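Local atomic coordinates of L-Ribose isomerase (Acinetobacter, PDB entry 4Q0P), a protein that probably interconverts the aldose L-ribose and the ketose L-ribulose, and holds cobalt and ribopyranose together within a cupin-type beta barrel. Residues G131-F136 against L211-V216; H117-K122 against M240-F245; E24-A29 against D47-V52; G64-E69 against V108-F113. All coordinates share one frame; numbering follows the deposited sequence.

Contact 1. Residues G131-F136 against L211-V216. With 0MK (beta-L-ribopyranose), chain C.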
# COMPACT_ATOMS: atom_id res chain seq x y z
N GLY A 131 -7.42 6.87 -7.86
CA GLY A 131 -8.22 7.82 -8.62
C GLY A 131 -9.62 7.28 -8.86
O GLY A 131 -10.08 6.38 -8.15
N GLU A 132 -10.31 7.84 -9.85
CA GLU A 132 -11.66 7.38 -10.16
C GLU A 132 -11.80 7.21 -11.66
O GLU A 132 -11.21 7.95 -12.45
CB GLU A 132 -12.72 8.35 -9.62
CG GLU A 132 -12.63 8.56 -8.12
CD GLU A 132 -13.90 9.16 -7.52
OE1 GLU A 132 -14.69 9.76 -8.27
OE2 GLU A 132 -14.09 9.02 -6.29
N MET A 133 -12.59 6.22 -12.05
CA MET A 133 -12.77 5.92 -13.45
C MET A 133 -14.17 6.19 -13.99
O MET A 133 -15.15 5.65 -13.48
CB MET A 133 -12.40 4.45 -13.66
CG MET A 133 -12.55 3.92 -15.07
SD MET A 133 -12.35 2.14 -15.00
CE MET A 133 -12.01 1.74 -16.73
N GLU A 134 -14.25 7.04 -15.01
CA GLU A 134 -15.53 7.34 -15.63
C GLU A 134 -15.63 6.50 -16.90
O GLU A 134 -14.89 6.73 -17.87
CB GLU A 134 -15.65 8.83 -15.96
CG GLU A 134 -15.64 9.71 -14.73
CD GLU A 134 -16.09 11.12 -15.00
OE1 GLU A 134 -17.18 11.50 -14.51
OE2 GLU A 134 -15.37 11.86 -15.70
N VAL A 135 -16.53 5.54 -16.88
CA VAL A 135 -16.75 4.62 -17.99
C VAL A 135 -17.96 5.05 -18.83
O VAL A 135 -19.03 5.35 -18.28
CB VAL A 135 -17.02 3.19 -17.46
CG1 VAL A 135 -17.02 2.19 -18.60
CG2 VAL A 135 -15.97 2.81 -16.42
N PHE A 136 -17.79 5.10 -20.14
CA PHE A 136 -18.87 5.46 -21.07
C PHE A 136 -19.05 4.21 -21.93
O PHE A 136 -18.07 3.68 -22.45
CB PHE A 136 -18.46 6.66 -21.93
CG PHE A 136 -17.94 7.84 -21.14
CD1 PHE A 136 -18.81 8.69 -20.47
CD2 PHE A 136 -16.57 8.05 -21.02
CE1 PHE A 136 -18.33 9.73 -19.69
CE2 PHE A 136 -16.08 9.09 -20.24
CZ PHE A 136 -16.96 9.94 -19.58
N LEU A 211 -5.47 8.17 -13.07
CA LEU A 211 -6.38 7.06 -12.80
C LEU A 211 -5.53 5.81 -12.95
O LEU A 211 -4.82 5.67 -13.94
CB LEU A 211 -7.50 7.03 -13.85
CG LEU A 211 -8.29 5.72 -13.97
CD1 LEU A 211 -9.06 5.47 -12.69
CD2 LEU A 211 -9.24 5.80 -15.17
N VAL A 212 -5.57 4.90 -11.98
CA VAL A 212 -4.81 3.66 -12.10
C VAL A 212 -5.81 2.52 -11.95
O VAL A 212 -6.43 2.35 -10.89
CB VAL A 212 -3.69 3.53 -11.04
CG1 VAL A 212 -2.90 2.24 -11.27
CG2 VAL A 212 -2.75 4.73 -11.11
N VAL A 213 -5.97 1.74 -13.01
CA VAL A 213 -6.92 0.64 -13.00
C VAL A 213 -6.33 -0.72 -13.37
O VAL A 213 -5.54 -0.83 -14.30
CB VAL A 213 -8.08 0.93 -13.99
CG1 VAL A 213 -9.06 -0.25 -14.04
CG2 VAL A 213 -8.82 2.19 -13.57
N ARG A 214 -6.73 -1.74 -12.63
CA ARG A 214 -6.28 -3.08 -12.93
C ARG A 214 -7.35 -3.75 -13.79
O ARG A 214 -8.51 -3.83 -13.40
CB ARG A 214 -6.08 -3.91 -11.66
CG ARG A 214 -5.67 -5.35 -11.97
CD ARG A 214 -5.67 -6.25 -10.74
NE ARG A 214 -4.66 -5.88 -9.76
CZ ARG A 214 -3.53 -6.56 -9.54
NH1 ARG A 214 -2.68 -6.15 -8.61
NH2 ARG A 214 -3.26 -7.65 -10.24
N GLU A 215 -6.96 -4.21 -14.97
CA GLU A 215 -7.92 -4.89 -15.82
C GLU A 215 -7.62 -6.37 -15.88
O GLU A 215 -6.48 -6.79 -16.09
CB GLU A 215 -7.89 -4.33 -17.24
CG GLU A 215 -8.78 -5.12 -18.19
CD GLU A 215 -8.73 -4.59 -19.60
OE1 GLU A 215 -9.15 -3.43 -19.82
OE2 GLU A 215 -8.27 -5.33 -20.50
N VAL A 216 -8.66 -7.16 -15.66
CA VAL A 216 -8.56 -8.61 -15.73
C VAL A 216 -9.56 -8.97 -16.82
O VAL A 216 -10.77 -8.77 -16.67
CB VAL A 216 -8.93 -9.29 -14.39
CG1 VAL A 216 -9.05 -10.77 -14.58
CG2 VAL A 216 -7.86 -8.99 -13.33
C1 0MK C . -8.72 -2.45 -22.71
C2 0MK C . -7.45 -3.28 -22.58
C3 0MK C . -6.36 -2.77 -23.53
C4 0MK C . -6.87 -2.56 -24.97
C5 0MK C . -8.21 -1.80 -24.99
O1 0MK C . -8.46 -1.12 -22.31
O2 0MK C . -7.73 -4.65 -22.85
O3 0MK C . -5.28 -3.69 -23.55
O4 0MK C . -7.01 -3.81 -25.63
O5 0MK C . -9.15 -2.43 -24.09
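Glu215 OE2 holds two partners: O2 of the bound beta-L-ribopyranose donates to it at 2.5 Å, and Lys104 adds a salt bridge from the same chain. Glu215 stands two residues beyond Val213 on the same strand. With CG anti to the backbone N (chi1 174°) and an extended chain, its carboxylate is carried well away from the strand towards the sugar. The contact itself is apolar. Met133 lays CB against Leu211 CD1 at 3.6 Å, and its extended chain then takes SD across Val213 at about a right angle, 3.8 Å from CG2. Leu211 CD1 also sits 3.3 Å from Glu132 O, a buried carbonyl oxygen without a polar partner in the model. This is face-to-face packing of the two sheets of a cupin-type barrel: strand 132-136 belongs to one and strand 211-216 to the other, and their axes cross at 75° with a closest approach of 6.8 Å. Gly131, at positive phi, lies where the chain passes from strand 124-130 of the second sheet into strand 132-137 of the first. Tyr126, Val128 and Leu184 close in around Met133, while the Glu132 carboxylate makes a salt bridge with Arg183.

Contact 2. Residues H117-K122 against M240-F245. With CO (cobalt (II) ion), chain B; 0MK (beta-L-ribopyranose), chain C; NCO (cobalt hexammine(III)), chain G.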
# COMPACT_ATOMS: atom_id res chain seq x y z
N HIS A 117 -14.31 2.06 -28.31
CA HIS A 117 -13.92 0.86 -29.05
C HIS A 117 -14.69 -0.34 -28.52
O HIS A 117 -15.40 -0.24 -27.52
CB HIS A 117 -12.42 0.61 -28.88
CG HIS A 117 -12.02 0.23 -27.48
ND1 HIS A 117 -11.97 1.14 -26.45
CD2 HIS A 117 -11.69 -0.96 -26.94
CE1 HIS A 117 -11.62 0.53 -25.33
NE2 HIS A 117 -11.44 -0.75 -25.61
N HIS A 118 -14.55 -1.47 -29.20
CA HIS A 118 -15.19 -2.69 -28.74
C HIS A 118 -14.37 -3.89 -29.19
O HIS A 118 -13.52 -3.78 -30.07
CB HIS A 118 -16.65 -2.79 -29.25
CG HIS A 118 -16.78 -3.34 -30.63
ND1 HIS A 118 -16.59 -2.58 -31.76
CD2 HIS A 118 -17.09 -4.59 -31.07
CE1 HIS A 118 -16.78 -3.32 -32.84
NE2 HIS A 118 -17.08 -4.55 -32.44
N HIS A 119 -14.61 -5.02 -28.56
CA HIS A 119 -13.89 -6.24 -28.89
C HIS A 119 -14.91 -7.31 -29.22
O HIS A 119 -15.97 -7.39 -28.59
CB HIS A 119 -13.06 -6.71 -27.69
CG HIS A 119 -12.29 -5.61 -27.02
ND1 HIS A 119 -11.19 -5.02 -27.60
CD2 HIS A 119 -12.49 -4.97 -25.85
CE1 HIS A 119 -10.74 -4.07 -26.80
NE2 HIS A 119 -11.51 -4.02 -25.73
N GLY A 120 -14.61 -8.13 -30.22
CA GLY A 120 -15.53 -9.19 -30.57
C GLY A 120 -15.32 -10.38 -29.66
O GLY A 120 -16.26 -11.13 -29.38
N ARG A 121 -14.10 -10.54 -29.15
CA ARG A 121 -13.77 -11.68 -28.30
C ARG A 121 -13.49 -11.38 -26.84
O ARG A 121 -13.90 -12.13 -25.95
CB ARG A 121 -12.56 -12.41 -28.89
CG ARG A 121 -12.64 -12.57 -30.40
CD ARG A 121 -11.33 -13.10 -30.97
NE ARG A 121 -11.36 -13.18 -32.43
CZ ARG A 121 -11.44 -12.13 -33.25
NH1 ARG A 121 -11.50 -10.90 -32.75
NH2 ARG A 121 -11.45 -12.31 -34.56
N LYS A 122 -12.79 -10.28 -26.58
CA LYS A 122 -12.41 -9.92 -25.22
C LYS A 122 -13.46 -9.31 -24.29
O LYS A 122 -14.08 -8.30 -24.61
CB LYS A 122 -11.19 -9.01 -25.25
CG LYS A 122 -10.64 -8.66 -23.87
CD LYS A 122 -9.28 -7.99 -23.97
CE LYS A 122 -9.39 -6.64 -24.66
NZ LYS A 122 -8.05 -6.05 -24.90
N MET A 240 -4.43 -12.04 -35.61
CA MET A 240 -5.81 -11.79 -35.21
C MET A 240 -5.91 -10.50 -34.40
O MET A 240 -5.19 -10.32 -33.42
CB MET A 240 -6.33 -12.96 -34.38
CG MET A 240 -7.78 -12.84 -33.95
SD MET A 240 -8.27 -14.25 -32.95
CE MET A 240 -8.30 -15.55 -34.20
N HIS A 241 -6.79 -9.60 -34.83
CA HIS A 241 -6.98 -8.33 -34.13
C HIS A 241 -8.34 -8.33 -33.47
O HIS A 241 -9.33 -8.79 -34.05
CB HIS A 241 -6.87 -7.16 -35.11
CG HIS A 241 -6.90 -5.81 -34.45
ND1 HIS A 241 -6.12 -5.50 -33.36
CD2 HIS A 241 -7.60 -4.69 -34.74
CE1 HIS A 241 -6.34 -4.25 -33.00
NE2 HIS A 241 -7.23 -3.74 -33.83
N ASP A 242 -8.41 -7.81 -32.24
CA ASP A 242 -9.66 -7.78 -31.50
C ASP A 242 -9.96 -6.43 -30.83
O ASP A 242 -10.80 -6.35 -29.93
CB ASP A 242 -9.65 -8.91 -30.46
CG ASP A 242 -10.99 -9.09 -29.77
OD1 ASP A 242 -12.03 -9.18 -30.47
OD2 ASP A 242 -11.01 -9.16 -28.53
N ASN A 243 -9.26 -5.39 -31.27
CA ASN A 243 -9.51 -4.05 -30.72
C ASN A 243 -10.05 -3.16 -31.83
O ASN A 243 -9.30 -2.63 -32.63
CB ASN A 243 -8.22 -3.44 -30.15
CG ASN A 243 -7.62 -4.27 -29.03
OD1 ASN A 243 -8.33 -4.93 -28.27
ND2 ASN A 243 -6.30 -4.23 -28.91
N ASP A 244 -11.37 -3.01 -31.86
CA ASP A 244 -12.04 -2.20 -32.88
C ASP A 244 -12.39 -0.81 -32.37
O ASP A 244 -13.36 -0.64 -31.62
CB ASP A 244 -13.32 -2.91 -33.34
CG ASP A 244 -13.91 -2.31 -34.61
OD1 ASP A 244 -13.95 -1.07 -34.73
OD2 ASP A 244 -14.36 -3.10 -35.47
N PHE A 245 -11.62 0.19 -32.77
CA PHE A 245 -11.87 1.56 -32.33
C PHE A 245 -12.87 2.24 -33.26
O PHE A 245 -12.82 2.07 -34.48
CB PHE A 245 -10.56 2.34 -32.27
CG PHE A 245 -9.67 1.92 -31.13
CD1 PHE A 245 -9.86 2.45 -29.86
CD2 PHE A 245 -8.69 0.95 -31.31
CE1 PHE A 245 -9.09 2.02 -28.78
CE2 PHE A 245 -7.91 0.51 -30.24
CZ PHE A 245 -8.11 1.04 -28.97
CO CO B . -11.59 -2.50 -24.16
C1 0MK C . -8.72 -2.45 -22.71
C2 0MK C . -7.45 -3.28 -22.58
C3 0MK C . -6.36 -2.77 -23.53
C4 0MK C . -6.87 -2.56 -24.97
C5 0MK C . -8.21 -1.80 -24.99
O1 0MK C . -8.46 -1.12 -22.31
O2 0MK C . -7.73 -4.65 -22.85
O3 0MK C . -5.28 -3.69 -23.55
O4 0MK C . -7.01 -3.81 -25.63
O5 0MK C . -9.15 -2.43 -24.09
CO NCO G . -14.08 1.21 -38.11
N1 NCO G . -12.93 -0.01 -37.44
N2 NCO G . -13.19 1.18 -39.68
N3 NCO G . -14.98 1.23 -36.54
N4 NCO G . -13.01 2.54 -37.53
N5 NCO G . -15.15 -0.13 -38.70
N6 NCO G . -15.23 2.43 -38.79
O HOH W 1 -15.84 -0.02 -32.45
O HOH W 2 -11.28 -1.10 -22.49
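Residues 117-118 and 244-245 pair antiparallel, the short strand 244-245 forming an edge of the five-stranded sheet, with His117 facing Phe245 in a non-hydrogen-bonded pair and His118 facing Asp244 in a hydrogen-bonded one. Past the strands, Asp242 takes over. Its OD1 accepts from Arg121 N on the syn side and, from the same face but well above the carboxylate plane, from Arg121 NH1 at 2.9 Å in a salt bridge; the two flat groups stand at 87°. OD2 receives Lys122 N at 2.9 Å, so one carboxylate holds the loop 120-122 by its backbone N-H groups, while Met240 CG lies over a face of the Arg121 guanidinium and Glu97 takes its NE. The backbone oxygen of Asp242 accepts from His119 ND1 at 2.7 Å, in the imidazole plane. This fixes the ring's rotation and presents NE2 to cobalt at 2.2 Å. His117 NE2 binds the metal at 2.3 Å; Glu124 and His199 complete the protein ligands, three histidines and one glutamate as in cupins, and a water and sugar O5 fill the other places. Lys122 NZ donates to ribopyranose O2 at 2.5 Å and also to O4. The closed pyranose thus sits on cobalt, consistent with a metal that takes part in ring opening or isomerisation.

Contact 3. Residues E24-A29 against D47-V52. With Z6J (alpha-L-ribofuranose), chain D.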
# COMPACT_ATOMS: atom_id res chain seq x y z
N GLU A 24 9.81 10.09 -19.19
CA GLU A 24 9.30 10.66 -17.94
C GLU A 24 7.86 10.22 -17.72
O GLU A 24 7.45 9.95 -16.59
CB GLU A 24 9.40 12.19 -17.97
CG GLU A 24 10.80 12.69 -18.33
CD GLU A 24 11.01 14.18 -18.07
OE1 GLU A 24 10.08 14.98 -18.33
OE2 GLU A 24 12.12 14.54 -17.63
N TRP A 25 7.09 10.14 -18.80
CA TRP A 25 5.69 9.72 -18.72
C TRP A 25 5.60 8.25 -18.30
O TRP A 25 4.96 7.92 -17.30
CB TRP A 25 5.02 9.94 -20.09
CG TRP A 25 3.57 9.52 -20.21
CD1 TRP A 25 2.59 9.67 -19.27
CD2 TRP A 25 2.94 8.97 -21.38
NE1 TRP A 25 1.38 9.25 -19.79
CE2 TRP A 25 1.57 8.82 -21.08
CE3 TRP A 25 3.40 8.60 -22.65
CZ2 TRP A 25 0.65 8.30 -22.01
CZ3 TRP A 25 2.48 8.09 -23.58
CH2 TRP A 25 1.12 7.95 -23.24
N VAL A 26 6.28 7.39 -19.04
CA VAL A 26 6.25 5.96 -18.77
C VAL A 26 7.02 5.51 -17.53
O VAL A 26 6.55 4.66 -16.78
CB VAL A 26 6.71 5.16 -20.01
CG1 VAL A 26 6.85 3.68 -19.69
CG2 VAL A 26 5.67 5.35 -21.13
N ARG A 27 8.20 6.07 -17.29
CA ARG A 27 8.97 5.66 -16.11
C ARG A 27 8.29 6.08 -14.81
O ARG A 27 8.30 5.33 -13.84
CB ARG A 27 10.41 6.18 -16.19
CG ARG A 27 11.21 5.53 -17.32
CD ARG A 27 12.69 5.85 -17.25
NE ARG A 27 13.38 5.07 -16.22
CZ ARG A 27 14.68 5.18 -15.93
NH1 ARG A 27 15.44 6.05 -16.59
NH2 ARG A 27 15.21 4.42 -14.98
N GLU A 28 7.69 7.28 -14.78
CA GLU A 28 6.98 7.73 -13.58
C GLU A 28 5.76 6.84 -13.34
O GLU A 28 5.43 6.52 -12.19
CB GLU A 28 6.49 9.17 -13.74
CG GLU A 28 7.45 10.25 -13.31
CD GLU A 28 7.96 10.07 -11.89
OE1 GLU A 28 7.18 9.67 -10.99
OE2 GLU A 28 9.15 10.34 -11.67
N ALA A 29 5.08 6.46 -14.42
CA ALA A 29 3.90 5.62 -14.32
C ALA A 29 4.28 4.24 -13.78
O ALA A 29 3.56 3.66 -12.98
CB ALA A 29 3.23 5.48 -15.68
N ASP A 47 8.97 0.75 -25.01
CA ASP A 47 8.48 1.80 -25.90
C ASP A 47 7.09 1.54 -26.46
O ASP A 47 6.61 2.27 -27.33
CB ASP A 47 9.46 2.02 -27.06
CG ASP A 47 10.76 2.68 -26.62
OD1 ASP A 47 10.74 3.40 -25.60
OD2 ASP A 47 11.79 2.49 -27.30
N SER A 48 6.43 0.49 -25.96
CA SER A 48 5.08 0.15 -26.39
C SER A 48 4.06 0.42 -25.28
O SER A 48 2.85 0.41 -25.53
CB SER A 48 4.99 -1.32 -26.79
OG SER A 48 5.61 -1.54 -28.04
N ALA A 49 4.56 0.67 -24.07
CA ALA A 49 3.69 0.92 -22.93
C ALA A 49 2.87 2.20 -23.07
O ALA A 49 1.68 2.21 -22.76
CB ALA A 49 4.52 0.97 -21.64
N GLY A 50 3.50 3.27 -23.53
CA GLY A 50 2.81 4.53 -23.70
C GLY A 50 2.12 4.59 -25.05
O GLY A 50 2.79 4.62 -26.08
N ILE A 51 0.80 4.64 -25.03
CA ILE A 51 0.00 4.67 -26.26
C ILE A 51 -0.66 6.02 -26.54
O ILE A 51 -1.20 6.67 -25.64
CB ILE A 51 -1.10 3.62 -26.19
CG1 ILE A 51 -0.48 2.24 -25.94
CG2 ILE A 51 -1.91 3.61 -27.49
CD1 ILE A 51 -1.46 1.25 -25.37
N VAL A 52 -0.60 6.43 -27.80
CA VAL A 52 -1.20 7.67 -28.28
C VAL A 52 -2.07 7.22 -29.45
O VAL A 52 -1.56 6.69 -30.44
CB VAL A 52 -0.12 8.66 -28.79
CG1 VAL A 52 -0.77 9.96 -29.19
CG2 VAL A 52 0.92 8.90 -27.70
O5 Z6J D . 12.91 0.95 -18.31
C5 Z6J D . 13.02 0.43 -19.63
C4 Z6J D . 13.16 1.55 -20.65
O4 Z6J D . 12.33 2.63 -20.22
C3 Z6J D . 12.68 1.12 -22.04
O3 Z6J D . 13.78 1.12 -22.94
C2 Z6J D . 11.66 2.17 -22.47
O2 Z6J D . 12.24 3.01 -23.46
C1 Z6J D . 11.36 2.99 -21.22
O1 Z6J D . 11.51 4.38 -21.50
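Helix 19-35 packs here on strand 50-52, an outermost strand of the six-stranded sheet, and Trp25 and Val26 do the touching. The six-membered end of the Trp25 indole meets the strand: CZ3 comes to 3.6 Å from Gly50 CA, and CH2 lies 3.6 Å from Ile51 O, which sits at the ring's edge in its plane. CG anti to the backbone N (chi1 178°) swings the indole out from the helix to make this reach. Gly50 has no side chain, which lets the ring rim come down onto its alpha carbon. Next along the helix, Val26 divides its two methyls, CG2 going to Gly50 N at 3.8 Å and CG1 to Ala49 CB at 4.1 Å. The helix thus lies outside a wall of the cupin-type barrel; its segment axis runs at 133° to that of the strand, 9.7 Å away at the closest. Ile75, on the neighbouring strand 73-82, continues the greasy surface under both helix residues, and Phe61 meets the Trp25 ring edge-to-face. Gly50 N is hydrogen-bonded to Tyr22 OH. Where the second segment begins, Asp47 OD1 accepts from O2 of an alpha-L-ribofuranose at 2.6 Å and forms a salt bridge with Arg19.

Contact 4. Residues G64-E69 against V108-F113. With Z6J (alpha-L-ribofuranose), chain E.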
# COMPACT_ATOMS: atom_id res chain seq x y z
N GLY A 64 1.25 18.91 -22.12
CA GLY A 64 1.58 17.86 -21.17
C GLY A 64 0.45 17.06 -20.54
O GLY A 64 -0.72 17.43 -20.60
N MET A 65 0.84 15.96 -19.91
CA MET A 65 -0.08 15.04 -19.26
C MET A 65 -0.76 15.55 -18.00
O MET A 65 -1.59 14.85 -17.43
CB MET A 65 0.63 13.72 -18.97
CG MET A 65 0.81 12.84 -20.18
SD MET A 65 -0.79 12.27 -20.82
CE MET A 65 -0.51 12.39 -22.56
N TRP A 66 -0.41 16.75 -17.55
CA TRP A 66 -1.05 17.32 -16.38
C TRP A 66 -1.83 18.58 -16.76
O TRP A 66 -2.26 19.34 -15.90
CB TRP A 66 -0.03 17.64 -15.27
CG TRP A 66 0.37 16.41 -14.51
CD1 TRP A 66 1.44 15.60 -14.76
CD2 TRP A 66 -0.35 15.80 -13.43
NE1 TRP A 66 1.42 14.51 -13.91
CE2 TRP A 66 0.34 14.61 -13.08
CE3 TRP A 66 -1.51 16.14 -12.73
CZ2 TRP A 66 -0.10 13.76 -12.06
CZ3 TRP A 66 -1.95 15.29 -11.71
CH2 TRP A 66 -1.25 14.12 -11.39
N SER A 67 -2.00 18.79 -18.06
CA SER A 67 -2.73 19.95 -18.55
C SER A 67 -4.22 19.78 -18.27
O SER A 67 -4.94 20.75 -18.07
CB SER A 67 -2.52 20.13 -20.06
OG SER A 67 -3.12 19.07 -20.80
N GLY A 68 -4.68 18.53 -18.24
CA GLY A 68 -6.09 18.26 -17.97
C GLY A 68 -6.91 18.30 -19.25
O GLY A 68 -8.12 18.06 -19.22
N GLU A 69 -6.26 18.60 -20.37
CA GLU A 69 -6.92 18.68 -21.67
C GLU A 69 -7.39 17.32 -22.18
O GLU A 69 -6.78 16.29 -21.89
CB GLU A 69 -5.97 19.30 -22.69
CG GLU A 69 -5.74 20.78 -22.48
CD GLU A 69 -4.45 21.26 -23.12
OE1 GLU A 69 -4.04 20.70 -24.15
OE2 GLU A 69 -3.85 22.22 -22.59
N VAL A 108 -4.22 6.42 -16.76
CA VAL A 108 -4.80 7.49 -17.54
C VAL A 108 -4.71 8.81 -16.78
O VAL A 108 -5.20 8.93 -15.66
CB VAL A 108 -6.29 7.19 -17.87
CG1 VAL A 108 -6.90 8.34 -18.65
CG2 VAL A 108 -6.38 5.90 -18.66
N HIS A 109 -4.09 9.81 -17.39
CA HIS A 109 -3.96 11.09 -16.72
C HIS A 109 -5.23 11.91 -16.79
O HIS A 109 -6.12 11.62 -17.59
CB HIS A 109 -2.74 11.85 -17.25
CG HIS A 109 -1.44 11.36 -16.67
ND1 HIS A 109 -0.92 10.12 -16.95
CD2 HIS A 109 -0.60 11.93 -15.77
CE1 HIS A 109 0.19 9.94 -16.25
NE2 HIS A 109 0.40 11.02 -15.53
N PRO A 110 -5.35 12.95 -15.95
CA PRO A 110 -6.54 13.80 -15.92
C PRO A 110 -7.04 14.32 -17.27
O PRO A 110 -6.30 14.97 -18.02
CB PRO A 110 -6.14 14.92 -14.96
CG PRO A 110 -5.14 14.27 -14.06
CD PRO A 110 -4.32 13.46 -15.02
N GLY A 111 -8.30 14.02 -17.57
CA GLY A 111 -8.90 14.46 -18.81
C GLY A 111 -8.70 13.55 -20.01
O GLY A 111 -9.50 13.56 -20.94
N LYS A 112 -7.64 12.75 -19.98
CA LYS A 112 -7.33 11.85 -21.09
C LYS A 112 -8.26 10.63 -21.12
O LYS A 112 -8.83 10.24 -20.10
CB LYS A 112 -5.86 11.40 -20.99
CG LYS A 112 -4.86 12.56 -20.82
CD LYS A 112 -4.78 13.42 -22.07
CE LYS A 112 -3.68 14.50 -21.97
NZ LYS A 112 -4.07 15.70 -21.18
N PHE A 113 -8.41 10.03 -22.30
CA PHE A 113 -9.29 8.87 -22.48
C PHE A 113 -8.64 7.65 -23.10
O PHE A 113 -7.61 7.74 -23.77
CB PHE A 113 -10.45 9.19 -23.44
CG PHE A 113 -11.34 10.31 -23.03
CD1 PHE A 113 -10.89 11.63 -23.04
CD2 PHE A 113 -12.68 10.07 -22.72
CE1 PHE A 113 -11.76 12.68 -22.74
CE2 PHE A 113 -13.55 11.11 -22.42
CZ PHE A 113 -13.09 12.42 -22.43
O5 Z6J E . 0.17 21.47 -14.59
C5 Z6J E . 1.02 21.30 -15.72
C4 Z6J E . 0.95 22.50 -16.64
O4 Z6J E . -0.32 23.12 -16.43
C3 Z6J E . 1.01 22.10 -18.12
O3 Z6J E . 1.98 22.88 -18.80
C2 Z6J E . -0.38 22.38 -18.69
O2 Z6J E . -0.30 23.41 -19.66
C1 Z6J E . -1.23 22.85 -17.51
O1 Z6J E . -1.90 24.05 -17.84
O HOH W 3 -2.59 17.64 -22.71
O HOH W 4 -3.86 15.93 -18.40
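Trp66 and His109 both carry CG anti to the carbonyl carbon (chi1 -79° in each), and this brings the imidazole edge up to the indole face: His109 CD2 lies 3.8 Å from Trp66 NE1, the rings at 90° in an offset edge-to-face pair. Two loops meet here, a type I turn from Gly64 to Ser67 and a type II turn from His109 to Lys112, the latter joining strands 101-108 and 113-118 of the two barrel sheets. Met65 CB covers a face of the His109 ring in a CH-pi contact, and Met65 SD rests 3.8 Å from Lys112 CE. Glu28 of the third subunit takes hydrogen bonds from both Trp66 NE1 and His109 NE2, which ties this ring pair into the tetramer. Lys112, bent at chi2 and chi4, folds its NZ back between the loops, where it donates to Glu69 O at 2.9 Å and to two waters. One of these waters, which also accepts from Gly68 N at 2.7 Å, donates to Pro110 O at 2.6 Å, so it bridges the turns beside the ammonium group. Ser67 OG accepts from Glu69 N at 3.2 Å, an ST turn that shapes the first loop. Gly68 CA and Gly111 CA lie 4.8 Å apart, and Gly68 CA makes a CA-H...O contact to Pro110 O at 3.3 Å.

Contacts 1, 3 and 4 are buried and contact 2 only partly so. Contact 1 is apolar packing between the barrel's sheets, while contact 3 sets a helix on an edge strand of the six-stranded one; that sheet is common to both, as the five-stranded one is to contacts 1 and 2. Contact 2 is the most polar, with carboxylate, metal and sugar bonds; it shares the ribopyranose with contact 1, though their centres lie about 19 Å apart. Contact 4 mixes rings with a lysine and bridging waters, and touches contact 1 through a probable Leu211 N to Val108 O hydrogen bond and contact 3 where Trp25 meets Met65 and His109. Contacts 3 and 4 both face the third subunit.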